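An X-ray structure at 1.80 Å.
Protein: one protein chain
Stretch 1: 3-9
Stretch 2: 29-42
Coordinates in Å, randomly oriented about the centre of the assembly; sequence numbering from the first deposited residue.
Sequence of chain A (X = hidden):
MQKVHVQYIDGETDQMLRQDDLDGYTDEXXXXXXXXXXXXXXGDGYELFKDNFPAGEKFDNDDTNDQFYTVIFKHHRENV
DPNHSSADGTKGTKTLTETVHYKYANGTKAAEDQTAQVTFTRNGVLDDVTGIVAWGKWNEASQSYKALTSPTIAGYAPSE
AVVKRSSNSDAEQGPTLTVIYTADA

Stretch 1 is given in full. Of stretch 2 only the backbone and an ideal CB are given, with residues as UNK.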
# COMPACT_ATOMS: atom_id res chain seq x y z
N LYS A 3 -29.04 -31.92 -6.94
CA LYS A 3 -28.33 -30.70 -7.33
C LYS A 3 -27.21 -30.42 -6.38
O LYS A 3 -27.32 -30.64 -5.18
CB LYS A 3 -29.27 -29.48 -7.33
CG LYS A 3 -30.35 -29.50 -8.39
CD LYS A 3 -31.27 -28.27 -8.23
CE LYS A 3 -31.79 -27.80 -9.59
NZ LYS A 3 -30.69 -27.50 -10.58
N VAL A 4 -26.12 -29.90 -6.93
CA VAL A 4 -24.94 -29.60 -6.18
C VAL A 4 -24.54 -28.16 -6.55
O VAL A 4 -24.71 -27.75 -7.70
CB VAL A 4 -23.77 -30.55 -6.57
CG1 VAL A 4 -22.47 -30.03 -5.96
CG2 VAL A 4 -24.04 -31.93 -6.08
N HIS A 5 -24.03 -27.41 -5.58
CA HIS A 5 -23.62 -26.03 -5.86
C HIS A 5 -22.23 -25.85 -5.30
O HIS A 5 -22.01 -26.05 -4.13
CB HIS A 5 -24.58 -25.06 -5.14
CG HIS A 5 -26.02 -25.38 -5.37
ND1 HIS A 5 -26.66 -25.09 -6.57
CD2 HIS A 5 -26.94 -25.99 -4.59
CE1 HIS A 5 -27.92 -25.50 -6.49
NE2 HIS A 5 -28.11 -26.05 -5.30
N VAL A 6 -21.30 -25.42 -6.14
CA VAL A 6 -19.94 -25.22 -5.64
C VAL A 6 -19.67 -23.74 -5.61
O VAL A 6 -19.77 -23.07 -6.63
CB VAL A 6 -18.91 -25.90 -6.55
CG1 VAL A 6 -17.51 -25.69 -5.97
CG2 VAL A 6 -19.23 -27.38 -6.69
N GLN A 7 -19.35 -23.22 -4.43
CA GLN A 7 -19.33 -21.76 -4.25
C GLN A 7 -17.91 -21.30 -4.04
O GLN A 7 -17.25 -21.73 -3.11
CB GLN A 7 -20.22 -21.37 -3.05
CG GLN A 7 -21.70 -21.77 -3.31
CD GLN A 7 -22.54 -21.77 -2.04
OE1 GLN A 7 -23.67 -21.23 -2.00
NE2 GLN A 7 -22.01 -22.37 -1.02
N TYR A 8 -17.45 -20.41 -4.91
CA TYR A 8 -16.10 -19.84 -4.82
C TYR A 8 -16.16 -18.54 -4.01
O TYR A 8 -16.89 -17.61 -4.36
CB TYR A 8 -15.53 -19.63 -6.22
CG TYR A 8 -15.23 -20.94 -6.89
CD1 TYR A 8 -16.25 -21.64 -7.53
CD2 TYR A 8 -13.98 -21.53 -6.81
CE1 TYR A 8 -16.03 -22.86 -8.10
CE2 TYR A 8 -13.73 -22.77 -7.40
CZ TYR A 8 -14.78 -23.43 -8.04
OH TYR A 8 -14.58 -24.65 -8.63
N ILE A 9 -15.41 -18.48 -2.91
CA ILE A 9 -15.59 -17.43 -1.90
C ILE A 9 -14.30 -16.65 -1.62
O ILE A 9 -13.25 -17.26 -1.48
CB ILE A 9 -16.01 -18.04 -0.55
CG1 ILE A 9 -17.31 -18.85 -0.67
CG2 ILE A 9 -16.19 -16.94 0.52
CD1 ILE A 9 -18.35 -18.09 -1.38
N UNK A 29 -21.11 -40.45 -8.98
CA UNK A 29 -19.98 -39.62 -8.54
C UNK A 29 -20.07 -38.22 -9.18
O UNK A 29 -20.25 -38.10 -10.40
CB UNK A 29 -18.65 -40.29 -8.90
N UNK A 30 -19.95 -37.16 -8.37
CA UNK A 30 -20.21 -35.80 -8.94
C UNK A 30 -19.09 -35.50 -9.94
O UNK A 30 -17.95 -35.50 -9.56
CB UNK A 30 -20.27 -34.73 -7.85
N UNK A 31 -19.42 -35.30 -11.23
CA UNK A 31 -18.37 -35.18 -12.24
C UNK A 31 -17.84 -33.77 -12.28
O UNK A 31 -18.13 -33.01 -13.22
CB UNK A 31 -18.89 -35.59 -13.62
N UNK A 32 -17.09 -33.40 -11.24
CA UNK A 32 -16.60 -32.04 -11.10
C UNK A 32 -15.26 -32.08 -10.39
O UNK A 32 -15.01 -32.92 -9.49
CB UNK A 32 -17.60 -31.16 -10.34
N UNK A 33 -14.42 -31.14 -10.79
CA UNK A 33 -13.18 -30.84 -10.08
C UNK A 33 -13.09 -29.33 -9.86
O UNK A 33 -13.49 -28.54 -10.71
CB UNK A 33 -11.96 -31.35 -10.85
N UNK A 34 -12.55 -28.95 -8.71
CA UNK A 34 -12.36 -27.55 -8.39
C UNK A 34 -11.10 -27.00 -9.05
O UNK A 34 -10.79 -25.83 -8.88
CB UNK A 34 -12.29 -27.36 -6.87
N UNK A 35 -10.39 -27.84 -9.81
CA UNK A 35 -9.08 -27.41 -10.33
C UNK A 35 -9.10 -26.19 -11.25
O UNK A 35 -8.30 -25.26 -11.06
CB UNK A 35 -8.44 -28.57 -11.09
N UNK A 36 -9.99 -26.17 -12.24
CA UNK A 36 -10.06 -25.01 -13.10
C UNK A 36 -10.48 -23.75 -12.36
O UNK A 36 -9.96 -22.68 -12.61
CB UNK A 36 -11.03 -25.28 -14.25
N UNK A 37 -11.45 -23.87 -11.46
CA UNK A 37 -11.93 -22.68 -10.75
C UNK A 37 -10.84 -22.13 -9.86
O UNK A 37 -10.62 -20.92 -9.76
CB UNK A 37 -13.18 -23.00 -9.92
N UNK A 38 -10.14 -23.03 -9.17
CA UNK A 38 -9.00 -22.59 -8.34
C UNK A 38 -7.94 -21.90 -9.20
O UNK A 38 -7.47 -20.80 -8.88
CB UNK A 38 -8.38 -23.78 -7.60
N UNK A 39 -7.57 -22.52 -10.32
CA UNK A 39 -6.62 -21.87 -11.23
C UNK A 39 -7.04 -20.46 -11.67
O UNK A 39 -6.21 -19.52 -11.68
CB UNK A 39 -6.43 -22.75 -12.47
N UNK A 40 -8.31 -20.31 -12.04
CA UNK A 40 -8.85 -19.04 -12.47
C UNK A 40 -8.71 -17.97 -11.38
O UNK A 40 -8.16 -16.88 -11.62
CB UNK A 40 -10.32 -19.21 -12.87
N UNK A 41 -9.20 -18.26 -10.18
CA UNK A 41 -9.10 -17.26 -9.12
C UNK A 41 -7.65 -16.98 -8.68
O UNK A 41 -7.30 -15.82 -8.40
CB UNK A 41 -9.92 -17.72 -7.91
N UNK A 42 -6.79 -18.00 -8.69
CA UNK A 42 -5.38 -17.75 -8.37
C UNK A 42 -4.75 -16.84 -9.44
O UNK A 42 -3.91 -16.01 -9.14
CB UNK A 42 -4.61 -19.07 -8.27

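Stretch 1 is a strand whose alternate residues, Val 4, Val 6 and Tyr 8, point toward the second stretch, so its offer is apolar except for one phenol hydroxyl.

Position 29 has nothing of the strand near its ideal CB, so almost any residue would do; it is Thr 29. At position 30 the CB points toward the strand and lies 5.0 Å from Val 4 CG2, a gap that suits a medium or large aliphatic chain. Ile 30 fills it, its CD1 reaching 3.7 Å from Val 4 CG2. Position 31 faces open space with phi -84°, open to many residues; it is Pro 31.

Position 32 has an extended backbone and a CB directed toward the strand, yet no strand atom lies within 5.5 Å of it. Only a long side chain can bridge that distance, with Val 6 and the Tyr 8 hydroxyl as targets; a long aliphatic, a methionine or an aromatic ring would suit, a polar tip gaining more. Tyr 32 does both jobs. With chi1 in t, it lays one ring face against Val 6 CG2, which sits 4.1 Å from the ring centroid, and its OH hydrogen-bonds to Tyr 8 OH at 2.6 Å.

Position 33 points away just before a helix, where serine, threonine, aspartate or asparagine could cap. Ser 33 does so: its OG accepts from the backbone N of position 35 at 2.9 Å. At position 34 the CB points sideways, 4.0 Å from Tyr 8 OH, and a small or branched residue looks suitable. Thr 34 brings its CG2 to 4.4 Å from Val 6 CG1. Positions 35 and 36, with no strand atom near their CB, accept many helix-compatible residues; they are Ala 35 and Glu 36, whose carboxylate end leads away.

Position 37 is the strictest. An ideal CB would stand 2.5 Å from Tyr 8 CZ, a clash, so glycine alone fits this backbone and ring. Gly 37 lets its CA come to 3.8 Å from Tyr 8 CE2, while a water joins Gly 37 N, Ser 33 O and Tyr 8 OH.

Position 38 points sideways at the margin of the Tyr 8 ring, and an aliphatic would serve; Ile 38 makes a modest contact. Position 41, one turn beyond 37, points toward the strand from a distance, calling for a large apolar group. Phe 41 sets CE2 3.6 Å from Tyr 8 CB, the two rings meeting obliquely. Positions 39, 40 and 42 are free of the strand and suit polar residues: Lys 39, Lys 40 and Glu 42.

Stretch 2 29-42: TIPYSTAEGIKKFE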
# COMPACT_ATOMS: atom_id res chain seq x y z
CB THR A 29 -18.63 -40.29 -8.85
OG1 THR A 29 -18.53 -41.49 -8.07
CG2 THR A 29 -17.41 -39.33 -8.50
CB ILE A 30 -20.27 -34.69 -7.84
CG1 ILE A 30 -21.44 -34.91 -6.87
CG2 ILE A 30 -20.35 -33.29 -8.51
CD1 ILE A 30 -21.24 -34.24 -5.49
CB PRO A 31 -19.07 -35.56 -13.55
CG PRO A 31 -20.51 -35.21 -13.31
CD PRO A 31 -20.76 -35.39 -11.84
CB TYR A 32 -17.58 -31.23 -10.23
CG TYR A 32 -17.32 -29.75 -10.13
CD1 TYR A 32 -17.85 -28.86 -11.06
CD2 TYR A 32 -16.59 -29.23 -9.06
CE1 TYR A 32 -17.63 -27.49 -10.97
CE2 TYR A 32 -16.37 -27.88 -8.95
CZ TYR A 32 -16.90 -27.01 -9.90
OH TYR A 32 -16.64 -25.68 -9.76
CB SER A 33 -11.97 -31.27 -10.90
OG SER A 33 -10.80 -30.60 -10.48
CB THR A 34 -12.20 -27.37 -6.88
OG1 THR A 34 -11.15 -28.25 -6.44
CG2 THR A 34 -13.56 -27.67 -6.15
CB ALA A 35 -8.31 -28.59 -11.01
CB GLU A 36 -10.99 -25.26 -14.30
CG GLU A 36 -10.30 -26.11 -15.37
CD GLU A 36 -11.27 -26.66 -16.41
OE1 GLU A 36 -12.47 -26.32 -16.34
OE2 GLU A 36 -10.83 -27.43 -17.29
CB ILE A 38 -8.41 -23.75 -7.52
CG1 ILE A 38 -9.38 -24.14 -6.39
CG2 ILE A 38 -7.04 -23.38 -6.93
CD1 ILE A 38 -9.11 -25.58 -5.81
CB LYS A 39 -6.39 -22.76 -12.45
CG LYS A 39 -5.37 -22.24 -13.45
CD LYS A 39 -5.15 -23.34 -14.51
CE LYS A 39 -4.48 -22.82 -15.78
NZ LYS A 39 -3.01 -22.77 -15.69
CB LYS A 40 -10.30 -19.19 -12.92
CG LYS A 40 -10.98 -17.90 -13.45
CD LYS A 40 -11.49 -17.03 -12.30
CE LYS A 40 -12.22 -15.76 -12.82
NZ LYS A 40 -11.34 -14.98 -13.75
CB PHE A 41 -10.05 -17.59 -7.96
CG PHE A 41 -11.50 -17.44 -8.36
CD1 PHE A 41 -12.00 -16.17 -8.65
CD2 PHE A 41 -12.31 -18.53 -8.53
CE1 PHE A 41 -13.31 -16.02 -9.06
CE2 PHE A 41 -13.62 -18.39 -8.97
CZ PHE A 41 -14.12 -17.14 -9.21
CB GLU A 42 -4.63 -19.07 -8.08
CG GLU A 42 -5.14 -19.74 -6.75
CD GLU A 42 -4.21 -20.84 -6.18
OE1 GLU A 42 -3.63 -21.57 -6.99
OE2 GLU A 42 -4.07 -20.98 -4.92
O HOH W 1 -13.46 -25.91 -11.26
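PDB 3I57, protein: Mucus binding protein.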